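Long-range contacts in TodX (Pseudomonas putida, PDB 3BS0), which transports toluene and related aromatic hydrocarbons inward across the outer membrane, as a beta-barrel protein of the FadL family: residues A[286-294]-A[338-346]; A[346-357]-A[374-385]. One frame throughout, in Å; residues are numbered along the deposited sequence.

Contact 1. Residues A[286-294]-A[338-346]; sequences AHQFNERWV and IGTAYKYNN
Val-294 and Ala-341 form a hydrogen-bonded antiparallel pair where strands 293-302 and 333-343 run side by side in the wall of the beta-barrel, next to the turns at their ends, probably the periplasmic rim as in other FadL-type barrels. Two backbone bonds tie this pair: Val-294 N gives to Ala-341 O (2.9 Å) and Ala-341 N returns to Val-294 O (3.0 Å). A third, from Lys-343 N to Arg-292 O, is modelled too short for its length to be trusted, but it carries the pairing on toward the turn. On the face of Val-294 and Ala-341 the side chains are small, and Met-16 of the N-terminal region touches Ala-341 there. The opposite face is aromatic. Trp-293 swings CG away from its own backbone N (chi1 -168°), which brings CD1 to 3.8 Å from Tyr-342 CD1; the two ring planes stand 76° apart in an oblique pair. Its indole edge meets Thr-340, NE1 lying 3.4 Å from CG2, while CZ3 sits 3.6 Å above the plane of the Phe-289 ring. With an alanine here, one face of the Phe-289 ring and the Thr-340 methyl would probably lose the indole packed against them, and Tyr-342 would be freer to turn. Nearer the turn, Arg-292 and Lys-343 cross at about a right angle, meeting through their CB atoms, and Arg-292 CD rests 3.4 Å from Lys-343 O.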
loop_
_atom_site.group_PDB
_atom_site.type_symbol
_atom_site.label_atom_id
_atom_site.label_comp_id
_atom_site.label_asym_id
_atom_site.label_seq_id
_atom_site.Cartn_x
_atom_site.Cartn_y
_atom_site.Cartn_z
ATOM N N ALA A 286 10.146 22.536 -5.179
ATOM C CA ALA A 286 8.934 23.306 -4.925
ATOM C C ALA A 286 9.239 24.778 -5.216
ATOM O O ALA A 286 10.351 25.245 -4.969
ATOM C CB ALA A 286 8.502 23.131 -3.473
ATOM N N HIS A 287 8.260 25.500 -5.752
ATOM C CA HIS A 287 8.449 26.911 -6.070
ATOM C C HIS A 287 7.204 27.764 -5.850
ATOM O O HIS A 287 6.088 27.367 -6.187
ATOM C CB HIS A 287 8.923 27.071 -7.520
ATOM C CG HIS A 287 8.987 28.497 -7.981
ATOM N ND1 HIS A 287 7.978 29.094 -8.710
ATOM C CD2 HIS A 287 9.915 29.461 -7.770
ATOM C CE1 HIS A 287 8.282 30.361 -8.924
ATOM N NE2 HIS A 287 9.452 30.609 -8.364
ATOM N N GLN A 288 7.409 28.949 -5.280
ATOM C CA GLN A 288 6.321 29.885 -5.018
ATOM C C GLN A 288 6.393 31.028 -6.032
ATOM O O GLN A 288 7.438 31.653 -6.199
ATOM C CB GLN A 288 6.434 30.425 -3.588
ATOM C CG GLN A 288 5.333 31.393 -3.180
ATOM C CD GLN A 288 5.351 31.697 -1.694
ATOM O OE1 GLN A 288 6.390 32.038 -1.133
ATOM N NE2 GLN A 288 4.194 31.574 -1.049
ATOM N N PHE A 289 5.285 31.284 -6.719
ATOM C CA PHE A 289 5.239 32.344 -7.722
ATOM C C PHE A 289 4.869 33.694 -7.114
ATOM O O PHE A 289 5.696 34.605 -7.028
ATOM C CB PHE A 289 4.227 32.000 -8.820
ATOM C CG PHE A 289 4.514 30.717 -9.540
ATOM C CD1 PHE A 289 4.238 29.496 -8.944
ATOM C CD2 PHE A 289 5.066 30.729 -10.818
ATOM C CE1 PHE A 289 4.507 28.303 -9.613
ATOM C CE2 PHE A 289 5.340 29.542 -11.495
ATOM C CZ PHE A 289 5.059 28.326 -10.890
ATOM N N ASN A 290 3.610 33.809 -6.706
ATOM C CA ASN A 290 3.089 35.030 -6.105
ATOM C C ASN A 290 3.517 35.140 -4.644
ATOM O O ASN A 290 4.448 35.877 -4.311
ATOM C CB ASN A 290 1.561 35.035 -6.192
ATOM C CG ASN A 290 0.958 36.329 -5.700
ATOM O OD1 ASN A 290 1.109 37.378 -6.330
ATOM N ND2 ASN A 290 0.278 36.268 -4.562
ATOM N N GLU A 291 2.815 34.406 -3.784
ATOM C CA GLU A 291 3.076 34.374 -2.344
ATOM C C GLU A 291 1.934 33.654 -1.625
ATOM O O GLU A 291 1.989 33.422 -0.418
ATOM C CB GLU A 291 3.255 35.794 -1.782
ATOM C CG GLU A 291 2.147 36.779 -2.126
ATOM C CD GLU A 291 2.544 38.216 -1.833
ATOM O OE1 GLU A 291 1.702 39.122 -2.018
ATOM O OE2 GLU A 291 3.701 38.441 -1.419
ATOM N N ARG A 292 0.900 33.309 -2.385
ATOM C CA ARG A 292 -0.248 32.581 -1.860
ATOM C C ARG A 292 -0.427 31.327 -2.704
ATOM O O ARG A 292 -1.268 30.480 -2.415
ATOM C CB ARG A 292 -1.511 33.445 -1.913
ATOM C CG ARG A 292 -1.508 34.522 -0.849
ATOM C CD ARG A 292 -2.771 35.349 -0.820
ATOM N NE ARG A 292 -2.710 36.331 0.264
ATOM C CZ ARG A 292 -1.798 37.296 0.354
ATOM N NH1 ARG A 292 -0.861 37.422 -0.583
ATOM N NH2 ARG A 292 -1.815 38.133 1.386
ATOM N N TRP A 293 0.404 31.217 -3.736
ATOM C CA TRP A 293 0.370 30.091 -4.651
ATOM C C TRP A 293 1.744 29.425 -4.721
ATOM O O TRP A 293 2.756 30.095 -4.938
ATOM C CB TRP A 293 -0.046 30.584 -6.035
ATOM C CG TRP A 293 -0.388 29.491 -6.974
ATOM C CD1 TRP A 293 -1.176 28.412 -6.715
ATOM C CD2 TRP A 293 0.011 29.378 -8.344
ATOM N NE1 TRP A 293 -1.296 27.630 -7.836
ATOM C CE2 TRP A 293 -0.579 28.200 -8.854
ATOM C CE3 TRP A 293 0.805 30.158 -9.193
ATOM C CZ2 TRP A 293 -0.399 27.777 -10.177
ATOM C CZ3 TRP A 293 0.985 29.736 -10.512
ATOM C CH2 TRP A 293 0.382 28.555 -10.988
ATOM N N VAL A 294 1.777 28.107 -4.527
ATOM C CA VAL A 294 3.033 27.358 -4.575
ATOM C C VAL A 294 2.845 26.147 -5.473
ATOM O O VAL A 294 1.763 25.555 -5.505
ATOM C CB VAL A 294 3.466 26.841 -3.171
ATOM C CG1 VAL A 294 4.867 26.253 -3.248
ATOM C CG2 VAL A 294 3.399 27.961 -2.141
ATOM N N ILE A 338 3.273 16.369 -9.755
ATOM C CA ILE A 338 3.208 17.823 -9.706
ATOM C C ILE A 338 2.047 18.225 -8.788
ATOM O O ILE A 338 0.978 17.597 -8.810
ATOM C CB ILE A 338 2.980 18.448 -11.106
ATOM C CG1 ILE A 338 2.820 19.968 -10.964
ATOM C CG2 ILE A 338 1.756 17.822 -11.775
ATOM C CD1 ILE A 338 2.436 20.689 -12.239
ATOM N N GLY A 339 2.258 19.268 -7.986
ATOM C CA GLY A 339 1.216 19.704 -7.071
ATOM C C GLY A 339 1.067 21.199 -6.862
ATOM O O GLY A 339 2.039 21.957 -6.887
ATOM N N THR A 340 -0.171 21.615 -6.631
ATOM C CA THR A 340 -0.482 23.019 -6.422
ATOM C C THR A 340 -1.195 23.312 -5.099
ATOM O O THR A 340 -2.062 22.543 -4.647
ATOM C CB THR A 340 -1.331 23.561 -7.602
ATOM O OG1 THR A 340 -0.475 24.254 -8.513
ATOM C CG2 THR A 340 -2.436 24.504 -7.111
ATOM N N ALA A 341 -0.809 24.437 -4.496
ATOM C CA ALA A 341 -1.367 24.922 -3.238
ATOM C C ALA A 341 -1.680 26.407 -3.438
ATOM O O ALA A 341 -0.884 27.139 -4.023
ATOM C CB ALA A 341 -0.361 24.742 -2.119
ATOM N N TYR A 342 -2.828 26.852 -2.939
ATOM C CA TYR A 342 -3.246 28.241 -3.109
ATOM C C TYR A 342 -3.881 28.857 -1.860
ATOM O O TYR A 342 -4.890 28.357 -1.368
ATOM C CB TYR A 342 -4.249 28.313 -4.274
ATOM C CG TYR A 342 -4.723 29.698 -4.656
ATOM C CD1 TYR A 342 -3.845 30.633 -5.206
ATOM C CD2 TYR A 342 -6.056 30.066 -4.495
ATOM C CE1 TYR A 342 -4.281 31.900 -5.589
ATOM C CE2 TYR A 342 -6.508 31.333 -4.873
ATOM C CZ TYR A 342 -5.614 32.247 -5.423
ATOM O OH TYR A 342 -6.052 33.500 -5.811
ATOM N N LYS A 343 -3.299 29.941 -1.351
ATOM C CA LYS A 343 -3.867 30.620 -0.187
ATOM C C LYS A 343 -5.014 31.502 -0.675
ATOM O O LYS A 343 -4.805 32.640 -1.100
ATOM C CB LYS A 343 -2.817 31.480 0.520
ATOM C CG LYS A 343 -1.757 30.688 1.267
ATOM C CD LYS A 343 -0.935 31.589 2.187
ATOM C CE LYS A 343 0.179 30.811 2.863
ATOM N NZ LYS A 343 1.053 30.163 1.843
ATOM N N TYR A 344 -6.222 30.946 -0.603
ATOM C CA TYR A 344 -7.456 31.592 -1.044
ATOM C C TYR A 344 -8.055 32.545 -0.009
ATOM O O TYR A 344 -8.679 33.544 -0.356
ATOM C CB TYR A 344 -8.465 30.507 -1.390
ATOM C CG TYR A 344 -9.768 30.993 -1.964
ATOM C CD1 TYR A 344 -9.854 31.453 -3.283
ATOM C CD2 TYR A 344 -10.936 30.935 -1.209
ATOM C CE1 TYR A 344 -11.080 31.832 -3.832
ATOM C CE2 TYR A 344 -12.161 31.315 -1.745
ATOM C CZ TYR A 344 -12.226 31.756 -3.052
ATOM O OH TYR A 344 -13.448 32.090 -3.575
ATOM N N ASN A 345 -7.884 32.211 1.262
ATOM C CA ASN A 345 -8.374 33.029 2.360
ATOM C C ASN A 345 -7.194 33.149 3.295
ATOM O O ASN A 345 -6.091 32.714 2.969
ATOM C CB ASN A 345 -9.521 32.336 3.108
ATOM C CG ASN A 345 -10.799 32.253 2.291
ATOM O OD1 ASN A 345 -11.851 31.854 2.801
ATOM N ND2 ASN A 345 -10.717 32.624 1.021
ATOM N N ASN A 346 -7.420 33.732 4.462
ATOM C CA ASN A 346 -6.347 33.867 5.428
ATOM C C ASN A 346 -6.190 32.534 6.162
ATOM O O ASN A 346 -5.164 32.263 6.797
ATOM C CB ASN A 346 -6.667 34.986 6.421
ATOM C CG ASN A 346 -5.529 35.240 7.393
ATOM O OD1 ASN A 346 -5.455 34.632 8.466
ATOM N ND2 ASN A 346 -4.618 36.129 7.009
#

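Contact 2. Residues A[346-357]-A[374-385]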
loop_
_atom_site.group_PDB
_atom_site.type_symbol
_atom_site.label_atom_id
_atom_site.label_comp_id
_atom_site.label_asym_id
_atom_site.label_seq_id
_atom_site.Cartn_x
_atom_site.Cartn_y
_atom_site.Cartn_z
ATOM N N ASN A 346 -7.420 33.732 4.462
ATOM C CA ASN A 346 -6.347 33.867 5.428
ATOM C C ASN A 346 -6.190 32.534 6.162
ATOM O O ASN A 346 -5.164 32.263 6.797
ATOM C CB ASN A 346 -6.667 34.986 6.421
ATOM C CG ASN A 346 -5.529 35.240 7.393
ATOM O OD1 ASN A 346 -5.455 34.632 8.466
ATOM N ND2 ASN A 346 -4.618 36.129 7.009
ATOM N N ASP A 347 -7.211 31.694 6.051
ATOM C CA ASP A 347 -7.203 30.405 6.721
ATOM C C ASP A 347 -7.770 29.268 5.873
ATOM O O ASP A 347 -8.200 28.240 6.398
ATOM C CB ASP A 347 -7.953 30.531 8.056
ATOM C CG ASP A 347 -9.131 31.498 7.982
ATOM O OD1 ASP A 347 -9.497 32.066 9.038
ATOM O OD2 ASP A 347 -9.692 31.683 6.875
ATOM N N LEU A 348 -7.769 29.460 4.557
ATOM C CA LEU A 348 -8.245 28.436 3.634
ATOM C C LEU A 348 -7.263 28.284 2.489
ATOM O O LEU A 348 -6.989 29.233 1.767
ATOM C CB LEU A 348 -9.619 28.787 3.056
ATOM C CG LEU A 348 -10.131 27.772 2.023
ATOM C CD1 LEU A 348 -10.535 26.493 2.729
ATOM C CD2 LEU A 348 -11.309 28.347 1.254
ATOM N N THR A 349 -6.722 27.085 2.337
ATOM C CA THR A 349 -5.788 26.812 1.261
ATOM C C THR A 349 -6.507 25.850 0.340
ATOM O O THR A 349 -7.473 25.201 0.750
ATOM C CB THR A 349 -4.509 26.131 1.768
ATOM O OG1 THR A 349 -3.789 27.025 2.625
ATOM C CG2 THR A 349 -3.627 25.731 0.596
ATOM N N LEU A 350 -6.055 25.781 -0.906
ATOM C CA LEU A 350 -6.637 24.878 -1.889
ATOM C C LEU A 350 -5.485 24.177 -2.572
ATOM O O LEU A 350 -4.541 24.822 -3.026
ATOM C CB LEU A 350 -7.482 25.646 -2.898
ATOM C CG LEU A 350 -8.703 26.304 -2.246
ATOM C CD1 LEU A 350 -9.518 27.023 -3.300
ATOM C CD2 LEU A 350 -9.557 25.250 -1.547
ATOM N N ARG A 351 -5.561 22.850 -2.613
ATOM C CA ARG A 351 -4.525 22.026 -3.213
ATOM C C ARG A 351 -5.087 21.117 -4.294
ATOM O O ARG A 351 -6.270 20.782 -4.283
ATOM C CB ARG A 351 -3.858 21.167 -2.137
ATOM C CG ARG A 351 -3.186 21.965 -1.057
ATOM C CD ARG A 351 -2.768 21.100 0.125
ATOM N NE ARG A 351 -2.008 21.896 1.086
ATOM C CZ ARG A 351 -2.361 22.090 2.349
ATOM N NH1 ARG A 351 -3.468 21.538 2.825
ATOM N NH2 ARG A 351 -1.617 22.858 3.131
ATOM N N ALA A 352 -4.222 20.728 -5.225
ATOM C CA ALA A 352 -4.606 19.838 -6.315
ATOM C C ALA A 352 -3.338 19.331 -7.005
ATOM O O ALA A 352 -2.306 19.993 -6.973
ATOM C CB ALA A 352 -5.513 20.575 -7.320
ATOM N N GLY A 353 -3.411 18.154 -7.616
ATOM C CA GLY A 353 -2.232 17.626 -8.274
ATOM C C GLY A 353 -2.463 16.451 -9.205
ATOM O O GLY A 353 -3.598 16.039 -9.459
ATOM N N TYR A 354 -1.357 15.898 -9.699
ATOM C CA TYR A 354 -1.392 14.774 -10.619
ATOM C C TYR A 354 -0.133 13.918 -10.503
ATOM O O TYR A 354 0.963 14.439 -10.287
ATOM C CB TYR A 354 -1.513 15.293 -12.051
ATOM C CG TYR A 354 -1.406 14.218 -13.110
ATOM C CD1 TYR A 354 -2.411 13.259 -13.259
ATOM C CD2 TYR A 354 -0.308 14.166 -13.975
ATOM C CE1 TYR A 354 -2.332 12.274 -14.253
ATOM C CE2 TYR A 354 -0.214 13.189 -14.966
ATOM C CZ TYR A 354 -1.232 12.246 -15.102
ATOM O OH TYR A 354 -1.167 11.287 -16.090
ATOM N N SER A 355 -0.292 12.605 -10.649
ATOM C CA SER A 355 0.842 11.685 -10.591
ATOM C C SER A 355 0.832 10.758 -11.813
ATOM O O SER A 355 -0.225 10.467 -12.379
ATOM C CB SER A 355 0.805 10.852 -9.313
ATOM O OG SER A 355 1.993 10.089 -9.198
ATOM N N TYR A 356 2.013 10.291 -12.207
ATOM C CA TYR A 356 2.141 9.425 -13.373
ATOM C C TYR A 356 3.129 8.301 -13.118
ATOM O O TYR A 356 4.308 8.544 -12.869
ATOM C CB TYR A 356 2.605 10.262 -14.566
ATOM C CG TYR A 356 2.372 9.645 -15.926
ATOM C CD1 TYR A 356 2.480 10.425 -17.078
ATOM C CD2 TYR A 356 2.039 8.295 -16.072
ATOM C CE1 TYR A 356 2.258 9.884 -18.343
ATOM C CE2 TYR A 356 1.816 7.742 -17.334
ATOM C CZ TYR A 356 1.927 8.546 -18.465
ATOM O OH TYR A 356 1.697 8.025 -19.720
ATOM N N ALA A 357 2.638 7.069 -13.184
ATOM C CA ALA A 357 3.466 5.889 -12.962
ATOM C C ALA A 357 3.774 5.194 -14.284
ATOM O O ALA A 357 3.300 5.616 -15.342
ATOM C CB ALA A 357 2.753 4.925 -12.022
ATOM N N LEU A 374 -2.407 1.185 -9.729
ATOM C CA LEU A 374 -2.882 2.045 -10.795
ATOM C C LEU A 374 -1.813 2.985 -11.362
ATOM O O LEU A 374 -0.927 3.470 -10.657
ATOM C CB LEU A 374 -4.112 2.803 -10.303
ATOM C CG LEU A 374 -5.141 1.759 -9.862
ATOM C CD1 LEU A 374 -6.385 2.391 -9.301
ATOM C CD2 LEU A 374 -5.484 0.904 -11.053
ATOM N N LYS A 375 -1.913 3.214 -12.666
ATOM C CA LYS A 375 -0.967 4.044 -13.412
ATOM C C LYS A 375 -1.012 5.536 -13.103
ATOM O O LYS A 375 0.021 6.154 -12.859
ATOM C CB LYS A 375 -1.196 3.834 -14.912
ATOM C CG LYS A 375 0.062 3.748 -15.753
ATOM C CD LYS A 375 -0.265 3.156 -17.119
ATOM C CE LYS A 375 -0.833 1.741 -16.974
ATOM N NZ LYS A 375 -1.413 1.212 -18.240
ATOM N N ARG A 376 -2.210 6.109 -13.117
ATOM C CA ARG A 376 -2.373 7.532 -12.861
ATOM C C ARG A 376 -3.279 7.837 -11.660
ATOM O O ARG A 376 -4.086 7.004 -11.254
ATOM C CB ARG A 376 -2.938 8.201 -14.115
ATOM C CG ARG A 376 -2.026 8.133 -15.340
ATOM C CD ARG A 376 -2.742 8.672 -16.576
ATOM N NE ARG A 376 -1.822 9.069 -17.638
ATOM C CZ ARG A 376 -2.203 9.620 -18.784
ATOM N NH1 ARG A 376 -3.492 9.839 -19.023
ATOM N NH2 ARG A 376 -1.293 9.969 -19.681
ATOM N N HIS A 377 -3.138 9.046 -11.115
ATOM C CA HIS A 377 -3.923 9.503 -9.975
ATOM C C HIS A 377 -4.169 11.002 -10.094
ATOM O O HIS A 377 -3.263 11.743 -10.446
ATOM C CB HIS A 377 -3.153 9.271 -8.677
ATOM C CG HIS A 377 -2.797 7.846 -8.425
ATOM N ND1 HIS A 377 -3.646 6.972 -7.786
ATOM C CD2 HIS A 377 -1.694 7.130 -8.754
ATOM C CE1 HIS A 377 -3.085 5.776 -7.736
ATOM N NE2 HIS A 377 -1.901 5.843 -8.317
ATOM N N VAL A 378 -5.384 11.448 -9.795
ATOM C CA VAL A 378 -5.705 12.877 -9.821
ATOM C C VAL A 378 -6.210 13.231 -8.423
ATOM O O VAL A 378 -7.214 12.699 -7.956
ATOM C CB VAL A 378 -6.804 13.220 -10.831
ATOM C CG1 VAL A 378 -6.991 14.731 -10.879
ATOM C CG2 VAL A 378 -6.446 12.684 -12.195
ATOM N N THR A 379 -5.513 14.147 -7.770
ATOM C CA THR A 379 -5.839 14.529 -6.405
ATOM C C THR A 379 -6.302 15.963 -6.177
ATOM O O THR A 379 -6.044 16.854 -6.985
ATOM C CB THR A 379 -4.623 14.281 -5.519
ATOM O OG1 THR A 379 -3.570 15.170 -5.899
ATOM C CG2 THR A 379 -4.122 12.881 -5.713
ATOM N N PHE A 380 -6.985 16.163 -5.053
ATOM C CA PHE A 380 -7.493 17.467 -4.640
ATOM C C PHE A 380 -7.290 17.582 -3.140
ATOM O O PHE A 380 -7.501 16.625 -2.410
ATOM C CB PHE A 380 -8.994 17.605 -4.903
ATOM C CG PHE A 380 -9.354 17.911 -6.321
ATOM C CD1 PHE A 380 -8.923 17.093 -7.364
ATOM C CD2 PHE A 380 -10.210 18.976 -6.609
ATOM C CE1 PHE A 380 -9.345 17.325 -8.680
ATOM C CE2 PHE A 380 -10.641 19.222 -7.914
ATOM C CZ PHE A 380 -10.207 18.391 -8.955
ATOM N N GLY A 381 -6.907 18.762 -2.680
ATOM C CA GLY A 381 -6.703 18.953 -1.262
ATOM C C GLY A 381 -7.082 20.333 -0.771
ATOM O O GLY A 381 -7.088 21.302 -1.526
ATOM N N GLY A 382 -7.396 20.410 0.514
ATOM C CA GLY A 382 -7.768 21.669 1.111
ATOM C C GLY A 382 -7.329 21.736 2.557
ATOM O O GLY A 382 -7.244 20.712 3.237
ATOM N N GLU A 383 -7.033 22.950 3.012
ATOM C CA GLU A 383 -6.615 23.187 4.385
ATOM C C GLU A 383 -7.434 24.324 4.959
ATOM O O GLU A 383 -7.650 25.340 4.307
ATOM C CB GLU A 383 -5.127 23.548 4.466
ATOM C CG GLU A 383 -4.681 23.956 5.867
ATOM C CD GLU A 383 -3.188 24.234 5.971
ATOM O OE1 GLU A 383 -2.684 25.110 5.238
ATOM O OE2 GLU A 383 -2.509 23.581 6.791
ATOM N N TYR A 384 -7.908 24.130 6.178
ATOM C CA TYR A 384 -8.676 25.145 6.871
ATOM C C TYR A 384 -8.161 25.102 8.299
ATOM O O TYR A 384 -8.180 24.059 8.945
ATOM C CB TYR A 384 -10.180 24.828 6.826
ATOM C CG TYR A 384 -11.082 25.972 7.271
ATOM C CD1 TYR A 384 -12.445 25.968 6.965
ATOM C CD2 TYR A 384 -10.568 27.071 7.967
ATOM C CE1 TYR A 384 -13.272 27.036 7.333
ATOM C CE2 TYR A 384 -11.384 28.139 8.340
ATOM C CZ TYR A 384 -12.734 28.119 8.019
ATOM O OH TYR A 384 -13.538 29.188 8.368
ATOM N N ASP A 385 -7.665 26.226 8.784
ATOM C CA ASP A 385 -7.165 26.266 10.143
ATOM C C ASP A 385 -7.888 27.328 10.949
ATOM O O ASP A 385 -7.892 28.504 10.589
ATOM C CB ASP A 385 -5.654 26.501 10.142
ATOM C CG ASP A 385 -5.211 27.433 9.047
ATOM O OD1 ASP A 385 -4.054 27.295 8.595
ATOM O OD2 ASP A 385 -6.013 28.299 8.646
#
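Thr-349 N gives a backbone bond to Glu-383 O (2.8 Å), one of a series running the whole length of this antiparallel strand pair in the barrel wall. Asp-385 N to Asp-347 O (3.2 Å) closes one end, Ala-357 N to Lys-375 O the other. The charged link is weaker: Arg-351 NH2 lies 3.3 Å from Glu-383 OE1 in a salt bridge, and Thr-349 OG1 adds a weak bond to the same OE1. Asn-393 holds Arg-351 NH1 by a weak hydrogen bond, and Arg-391 forms a long, weak ion pair with Glu-383 OE2. On this face too, the Thr-379 hydroxyl is hydrogen-bonded to Gly-17 N. Across the sheet, Arg-376 runs extended from CG to NE (chi2 173°) alongside Tyr-356, setting its CZ 4.7 Å from the ring centroid in a cation-pi contact. The guanidinium stands nearly upright, 80° from the ring plane, while Tyr-354 OH lies over one guanidinium face. Beside it Tyr-354 CD1 touches Val-378 CG2; at the far end Leu-348 CD1 approaches Tyr-384 CB. The face of Arg-351, Glu-383 and Thr-379 is polar and meets the N-terminal region, consistent with the barrel interior; the other, mostly aromatic and aliphatic with Arg-376 at one end, would suit a membrane-facing wall.

In the fold
From the N terminus, helix 11-15 and the residues after it come first; Met-16 later touches both Ala-341 and Arg-351. Much farther along, contact 1 brings 338-346 back against 286-294, closing a loop of 43 residues that holds most of strand 293-302, the short strands 314-317 and 320-324 and the first residues of strand 333-343. The chain then turns at Asn-346, which both contacts share, and contact 2 closes a smaller loop of 16 residues, partly unmodelled. The two loops follow in series, neither nesting nor crossing. Strands 333-343 and 348-356 join them: Tyr-342 N lies 2.7 Å from Leu-350 O, a probable hydrogen bond, making the wall continuous from strand 293-302 to strand 376-385.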